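Local coordinates for protein beta-D-glucoside glucohydrolase (Trichoderma reesei, PDB 4I8D) that probably hydrolyses terminal, non-reducing beta-D-glucosyl residues of sugars such as cellobiose, releasing beta-D-glucose, as a secreted family 3 glycoside hydrolase in cellulose breakdown, at residues 107-112 and 155-160; 530-535 and 568-573. All coordinates share one frame; numbering follows the deposited sequence.

Interaction 1 of 2, residues 107-112 and 155-160; sequences IHVILG and QATAKH. With BGC (beta-D-glucopyranose), chain G.
Lys159 NZ makes two hydrogen bonds, donating to Leu111 O at 3.2 Å and to O3 of the bound glucose at 3.1 Å. The segments carry short neighbouring strands of the TIM-barrel-type N-terminal domain of family 3, running the same way, with end-to-end directions 26° apart. Gln155 bridges the backbone of Val109, its N bonding to His108 O and its O accepting from Ile110 N at 2.9 Å. Further along, Thr157 takes over. Its N donates to Gly112 O at 2.8 Å, while its hydroxyl, OG1 lying beside its own backbone N, reaches Ile110 O from above the carbonyl plane. Val109 CG1 packs on that OG1, and CG2 rests against the amide of Gln155, whose OE1 is held by Tyr233. Leu111, centre of an inverse gamma turn, brings its side chain alongside Thr157 and sets CD1 3.4 Å from glucose O4. A bend in the Lys159 chain at chi3 (89°) directs the ammonium to Leu111 and the sugar, whose other hydrogen-bond partners include Asp62 and Asp237. His160, after a cis peptide bond, places ring atom CE1 3.1 Å from glucose O3.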
loop_
_atom_site.group_PDB
_atom_site.type_symbol
_atom_site.label_atom_id
_atom_site.label_comp_id
_atom_site.label_asym_id
_atom_site.label_seq_id
_atom_site.Cartn_x
_atom_site.Cartn_y
_atom_site.Cartn_z
ATOM N N ILE A 107 -0.143 21.019 -7.999
ATOM C CA ILE A 107 -1.310 20.146 -7.800
ATOM C C ILE A 107 -1.789 20.228 -6.346
ATOM O O ILE A 107 -0.979 20.152 -5.418
ATOM C CB ILE A 107 -0.964 18.667 -8.127
ATOM C CG1 ILE A 107 -0.525 18.519 -9.582
ATOM C CG2 ILE A 107 -2.132 17.741 -7.818
ATOM C CD1 ILE A 107 0.474 17.407 -9.783
ATOM N N HIS A 108 -3.100 20.368 -6.154
ATOM C CA HIS A 108 -3.680 20.458 -4.811
ATOM C C HIS A 108 -3.872 19.095 -4.141
ATOM O O HIS A 108 -3.565 18.935 -2.955
ATOM C CB HIS A 108 -5.015 21.198 -4.850
ATOM C CG HIS A 108 -4.943 22.532 -5.522
ATOM N ND1 HIS A 108 -5.213 22.703 -6.864
ATOM C CD2 HIS A 108 -4.622 23.758 -5.045
ATOM C CE1 HIS A 108 -5.066 23.977 -7.182
ATOM N NE2 HIS A 108 -4.707 24.639 -6.096
ATOM N N VAL A 109 -4.383 18.121 -4.899
ATOM C CA VAL A 109 -4.740 16.818 -4.334
ATOM C C VAL A 109 -4.007 15.661 -5.000
ATOM O O VAL A 109 -4.078 15.473 -6.222
ATOM C CB VAL A 109 -6.255 16.531 -4.412
ATOM C CG1 VAL A 109 -6.618 15.395 -3.465
ATOM C CG2 VAL A 109 -7.075 17.772 -4.086
ATOM N N ILE A 110 -3.310 14.881 -4.180
ATOM C CA ILE A 110 -2.737 13.629 -4.641
ATOM C C ILE A 110 -3.731 12.502 -4.364
ATOM O O ILE A 110 -4.290 12.399 -3.263
ATOM C CB ILE A 110 -1.342 13.355 -4.023
ATOM C CG1 ILE A 110 -0.635 12.205 -4.763
ATOM C CG2 ILE A 110 -1.420 13.134 -2.511
ATOM C CD1 ILE A 110 -0.133 12.575 -6.144
ATOM N N LEU A 111 -3.968 11.680 -5.381
ATOM C CA LEU A 111 -4.958 10.611 -5.292
ATOM C C LEU A 111 -4.327 9.369 -4.672
ATOM O O LEU A 111 -4.010 8.398 -5.371
ATOM C CB LEU A 111 -5.551 10.319 -6.681
ATOM C CG LEU A 111 -6.195 11.480 -7.454
ATOM C CD1 LEU A 111 -6.686 11.036 -8.820
ATOM C CD2 LEU A 111 -7.338 12.102 -6.669
ATOM N N GLY A 112 -4.141 9.411 -3.354
ATOM C CA GLY A 112 -3.461 8.343 -2.623
ATOM C C GLY A 112 -3.237 8.753 -1.179
ATOM O O GLY A 112 -3.463 9.914 -0.830
ATOM N N GLN A 155 -3.264 17.944 -0.215
ATOM C CA GLN A 155 -4.409 17.111 0.154
ATOM C C GLN A 155 -4.192 15.642 -0.218
ATOM O O GLN A 155 -3.840 15.329 -1.362
ATOM C CB GLN A 155 -5.677 17.609 -0.540
ATOM C CG GLN A 155 -6.200 18.948 -0.056
ATOM C CD GLN A 155 -7.504 19.320 -0.731
ATOM O OE1 GLN A 155 -8.391 18.484 -0.889
ATOM N NE2 GLN A 155 -7.627 20.578 -1.136
ATOM N N ALA A 156 -4.416 14.746 0.741
ATOM C CA ALA A 156 -4.310 13.311 0.486
ATOM C C ALA A 156 -5.690 12.689 0.239
ATOM O O ALA A 156 -6.711 13.242 0.663
ATOM C CB ALA A 156 -3.600 12.617 1.641
ATOM N N THR A 157 -5.717 11.549 -0.459
ATOM C CA THR A 157 -6.960 10.812 -0.690
ATOM C C THR A 157 -6.830 9.353 -0.283
ATOM O O THR A 157 -6.133 8.578 -0.952
ATOM C CB THR A 157 -7.389 10.837 -2.167
ATOM O OG1 THR A 157 -7.130 12.123 -2.736
ATOM C CG2 THR A 157 -8.866 10.524 -2.284
ATOM N N ALA A 158 -7.506 8.984 0.809
ATOM C CA ALA A 158 -7.660 7.576 1.189
ATOM C C ALA A 158 -8.517 6.864 0.133
ATOM O O ALA A 158 -9.546 7.394 -0.296
ATOM C CB ALA A 158 -8.271 7.451 2.574
ATOM N N LYS A 159 -8.086 5.663 -0.259
ATOM C CA LYS A 159 -8.485 5.018 -1.517
ATOM C C LYS A 159 -8.253 3.500 -1.401
ATOM O O LYS A 159 -7.233 3.103 -0.838
ATOM C CB LYS A 159 -7.564 5.582 -2.601
ATOM C CG LYS A 159 -7.967 5.375 -4.040
ATOM C CD LYS A 159 -7.042 6.165 -4.959
ATOM C CE LYS A 159 -5.806 5.381 -5.384
ATOM N NZ LYS A 159 -5.312 5.835 -6.716
ATOM N N HIS A 160 -9.147 2.629 -1.886
ATOM C CA HIS A 160 -10.473 2.927 -2.414
ATOM C C HIS A 160 -11.474 2.402 -1.395
ATOM O O HIS A 160 -11.332 1.296 -0.881
ATOM C CB HIS A 160 -10.716 2.205 -3.743
ATOM C CG HIS A 160 -9.630 2.395 -4.753
ATOM N ND1 HIS A 160 -9.770 3.219 -5.848
ATOM C CD2 HIS A 160 -8.387 1.863 -4.839
ATOM C CE1 HIS A 160 -8.654 3.202 -6.556
ATOM N NE2 HIS A 160 -7.800 2.383 -5.968
HETATM C C2 BGC G . -8.529 4.531 -10.936
HETATM C C3 BGC G . -8.143 5.474 -9.775
HETATM C C4 BGC G . -7.488 6.762 -10.293
HETATM C C5 BGC G . -8.363 7.403 -11.374
HETATM C C6 BGC G . -7.786 8.702 -11.920
HETATM C C1 BGC G . -9.228 5.289 -12.088
HETATM O O1 BGC G . -9.379 4.463 -13.253
HETATM O O2 BGC G . -9.358 3.447 -10.466
HETATM O O3 BGC G . -7.254 4.824 -8.852
HETATM O O4 BGC G . -7.239 7.671 -9.212
HETATM O O5 BGC G . -8.503 6.473 -12.454
HETATM O O6 BGC G . -6.749 8.413 -12.863
#

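Interaction 2 of 2, residues 530-535 and 568-573; sequences VYTIAK and ITPRYE
Two backbone hydrogen bonds join Ile533 and Tyr572 as an antiparallel hydrogen-bonded pair: Ile533 N donates to Tyr572 O at 3.0 Å, and Tyr572 N returns to Ile533 O at 3.1 Å, nearly straight at 171°. Arg571 N also leans on Ile533 O, but weakly, its angle at the hydrogen only 121°. With both Arg571 and Tyr572 facing Ile533, the arrangement is a classic beta bulge, joining two loops of the C-terminal domain.

Apolar contacts flank this bridge. Thr532 holds CG2 anti to its backbone N, which brings the methyl to 3.6 Å from Pro570 CB; its hydroxyl is bonded to Asp559. Ile533 and Tyr572 meet through their CB atoms at 4.3 Å, and both side chains also touch Leu335 of strand 333-337.

The charged side chains make a third group. Lys535, extended beyond CG, crosses Arg571 at about a right angle and lays CE over the centre of one guanidinium face, 3.6 Å above the plane. Arg571 CG, anti to the backbone N (chi1 -180°), lies over one face of the ring of the neighbouring Tyr572, offset toward its rim; beyond it the chain bends at chi2 and chi3, and NH2 forms a salt bridge with Glu490. Lys535 NZ ends beside the Thr569 methyl.

Two waters bridge the segments. One molecule accepts from Lys535 N and donates to Thr569 O at 2.8 Å; a second donates to Pro570 O and takes a weak bond from Lys535 NZ.

Like charges thus come close, Lys535 NZ standing 4.5 Å from Arg571 NH1. The lysine meets the guanidinium through its methylene, and the carboxylate of Glu490, bound to Arg571, probably offsets some of the repulsion between the two cations.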
loop_
_atom_site.group_PDB
_atom_site.type_symbol
_atom_site.label_atom_id
_atom_site.label_comp_id
_atom_site.label_asym_id
_atom_site.label_seq_id
_atom_site.Cartn_x
_atom_site.Cartn_y
_atom_site.Cartn_z
ATOM N N VAL A 530 5.158 -8.976 3.716
ATOM C CA VAL A 530 3.897 -8.373 4.146
ATOM C C VAL A 530 2.704 -9.145 3.576
ATOM O O VAL A 530 1.571 -8.644 3.548
ATOM C CB VAL A 530 3.821 -6.857 3.830
ATOM C CG1 VAL A 530 4.961 -6.109 4.524
ATOM C CG2 VAL A 530 3.828 -6.592 2.323
ATOM N N TYR A 531 2.989 -10.380 3.142
ATOM C CA TYR A 531 1.997 -11.339 2.667
ATOM C C TYR A 531 2.613 -12.743 2.665
ATOM O O TYR A 531 3.831 -12.888 2.739
ATOM C CB TYR A 531 1.473 -10.960 1.281
ATOM C CG TYR A 531 2.534 -10.672 0.233
ATOM C CD1 TYR A 531 3.449 -11.652 -0.164
ATOM C CD2 TYR A 531 2.604 -9.426 -0.386
ATOM C CE1 TYR A 531 4.417 -11.386 -1.122
ATOM C CE2 TYR A 531 3.561 -9.158 -1.352
ATOM C CZ TYR A 531 4.464 -10.139 -1.722
ATOM O OH TYR A 531 5.415 -9.873 -2.688
ATOM N N THR A 532 1.772 -13.771 2.590
ATOM C CA THR A 532 2.231 -15.153 2.719
ATOM C C THR A 532 2.647 -15.753 1.367
ATOM O O THR A 532 1.955 -15.580 0.362
ATOM C CB THR A 532 1.144 -16.021 3.410
ATOM O OG1 THR A 532 0.942 -15.568 4.763
ATOM C CG2 THR A 532 1.534 -17.489 3.437
ATOM N N ILE A 533 3.794 -16.432 1.345
ATOM C CA ILE A 533 4.181 -17.239 0.192
ATOM C C ILE A 533 3.880 -18.723 0.463
ATOM O O ILE A 533 4.591 -19.376 1.235
ATOM C CB ILE A 533 5.658 -17.015 -0.212
ATOM C CG1 ILE A 533 5.874 -15.536 -0.564
ATOM C CG2 ILE A 533 6.049 -17.932 -1.372
ATOM C CD1 ILE A 533 7.293 -15.153 -0.954
ATOM N N ALA A 534 2.816 -19.225 -0.172
ATOM C CA ALA A 534 2.314 -20.604 0.017
ATOM C C ALA A 534 3.080 -21.666 -0.755
ATOM O O ALA A 534 3.690 -21.375 -1.781
ATOM C CB ALA A 534 0.846 -20.684 -0.368
ATOM N N LYS A 535 3.029 -22.902 -0.264
ATOM C CA LYS A 535 3.549 -24.062 -0.998
ATOM C C LYS A 535 2.708 -24.383 -2.229
ATOM O O LYS A 535 3.239 -24.860 -3.231
ATOM C CB LYS A 535 3.665 -25.290 -0.090
ATOM C CG LYS A 535 4.968 -25.318 0.695
ATOM C CD LYS A 535 4.970 -26.312 1.850
ATOM C CE LYS A 535 6.174 -26.033 2.744
ATOM N NZ LYS A 535 6.226 -26.855 3.983
ATOM N N ILE A 568 -2.110 -24.797 8.106
ATOM C CA ILE A 568 -1.356 -24.996 6.869
ATOM C C ILE A 568 0.037 -24.404 7.061
ATOM O O ILE A 568 0.174 -23.288 7.576
ATOM C CB ILE A 568 -2.051 -24.304 5.668
ATOM C CG1 ILE A 568 -3.440 -24.900 5.427
ATOM C CG2 ILE A 568 -1.206 -24.394 4.406
ATOM C CD1 ILE A 568 -4.425 -23.916 4.838
ATOM N N THR A 569 1.062 -25.155 6.661
ATOM C CA THR A 569 2.446 -24.675 6.685
ATOM C C THR A 569 2.803 -23.953 5.371
ATOM O O THR A 569 2.840 -24.578 4.301
ATOM C CB THR A 569 3.428 -25.831 6.944
ATOM O OG1 THR A 569 3.197 -26.350 8.257
ATOM C CG2 THR A 569 4.871 -25.374 6.850
ATOM N N PRO A 570 3.044 -22.629 5.445
ATOM C CA PRO A 570 3.463 -21.928 4.242
ATOM C C PRO A 570 4.918 -22.235 3.926
ATOM O O PRO A 570 5.619 -22.807 4.760
ATOM C CB PRO A 570 3.301 -20.450 4.617
ATOM C CG PRO A 570 3.443 -20.408 6.100
ATOM C CD PRO A 570 2.909 -21.723 6.604
ATOM N N ARG A 571 5.351 -21.879 2.721
ATOM C CA ARG A 571 6.760 -21.870 2.387
ATOM C C ARG A 571 7.473 -20.796 3.220
ATOM O O ARG A 571 8.434 -21.086 3.940
ATOM C CB ARG A 571 6.946 -21.618 0.886
ATOM C CG ARG A 571 8.392 -21.599 0.430
ATOM C CD ARG A 571 9.198 -22.698 1.098
ATOM N NE ARG A 571 8.890 -24.008 0.531
ATOM C CZ ARG A 571 9.294 -25.164 1.048
ATOM N NH1 ARG A 571 9.999 -25.183 2.171
ATOM N NH2 ARG A 571 8.984 -26.307 0.448
ATOM N N TYR A 572 6.984 -19.560 3.120
ATOM C CA TYR A 572 7.516 -18.446 3.892
ATOM C C TYR A 572 6.341 -17.643 4.437
ATOM O O TYR A 572 5.463 -17.212 3.678
ATOM C CB TYR A 572 8.424 -17.566 3.017
ATOM C CG TYR A 572 9.597 -18.281 2.362
ATOM C CD1 TYR A 572 10.558 -18.942 3.123
ATOM C CD2 TYR A 572 9.752 -18.276 0.976
ATOM C CE1 TYR A 572 11.633 -19.591 2.522
ATOM C CE2 TYR A 572 10.825 -18.918 0.363
ATOM C CZ TYR A 572 11.761 -19.572 1.138
ATOM O OH TYR A 572 12.830 -20.197 0.536
ATOM N N GLU A 573 6.315 -17.463 5.754
ATOM C CA GLU A 573 5.170 -16.854 6.432
ATOM C C GLU A 573 5.189 -15.340 6.350
ATOM O O GLU A 573 6.193 -14.747 5.975
ATOM C CB GLU A 573 5.122 -17.270 7.906
ATOM C CG GLU A 573 6.306 -16.784 8.739
ATOM C CD GLU A 573 7.506 -17.704 8.631
ATOM O OE1 GLU A 573 8.501 -17.464 9.341
ATOM O OE2 GLU A 573 7.451 -18.680 7.843
HETATM O O HOH W 1 1.490 -23.548 2.066
HETATM O O HOH W 2 8.037 -24.515 5.214
#

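How the interactions relate
Interaction 1 closes before interaction 2 opens along the chain, and the two lie on opposite sides of its centre, their own centres 33 Å apart and their nearest atoms about 15 Å apart. They do not touch and share no sheet. Residues 107-112 and 155-160 belong to the N-terminal domain, on strands 109-110 and 157-161 at the glucose pocket. Residues 530-535 and 568-573 are loops of the C-terminal domain, following helices 511-519 and 559-565. That second domain also supplies Ser385 and Glu442 to the sugar, so the pocket draws on both domains, while interaction 2 joins loops away from it.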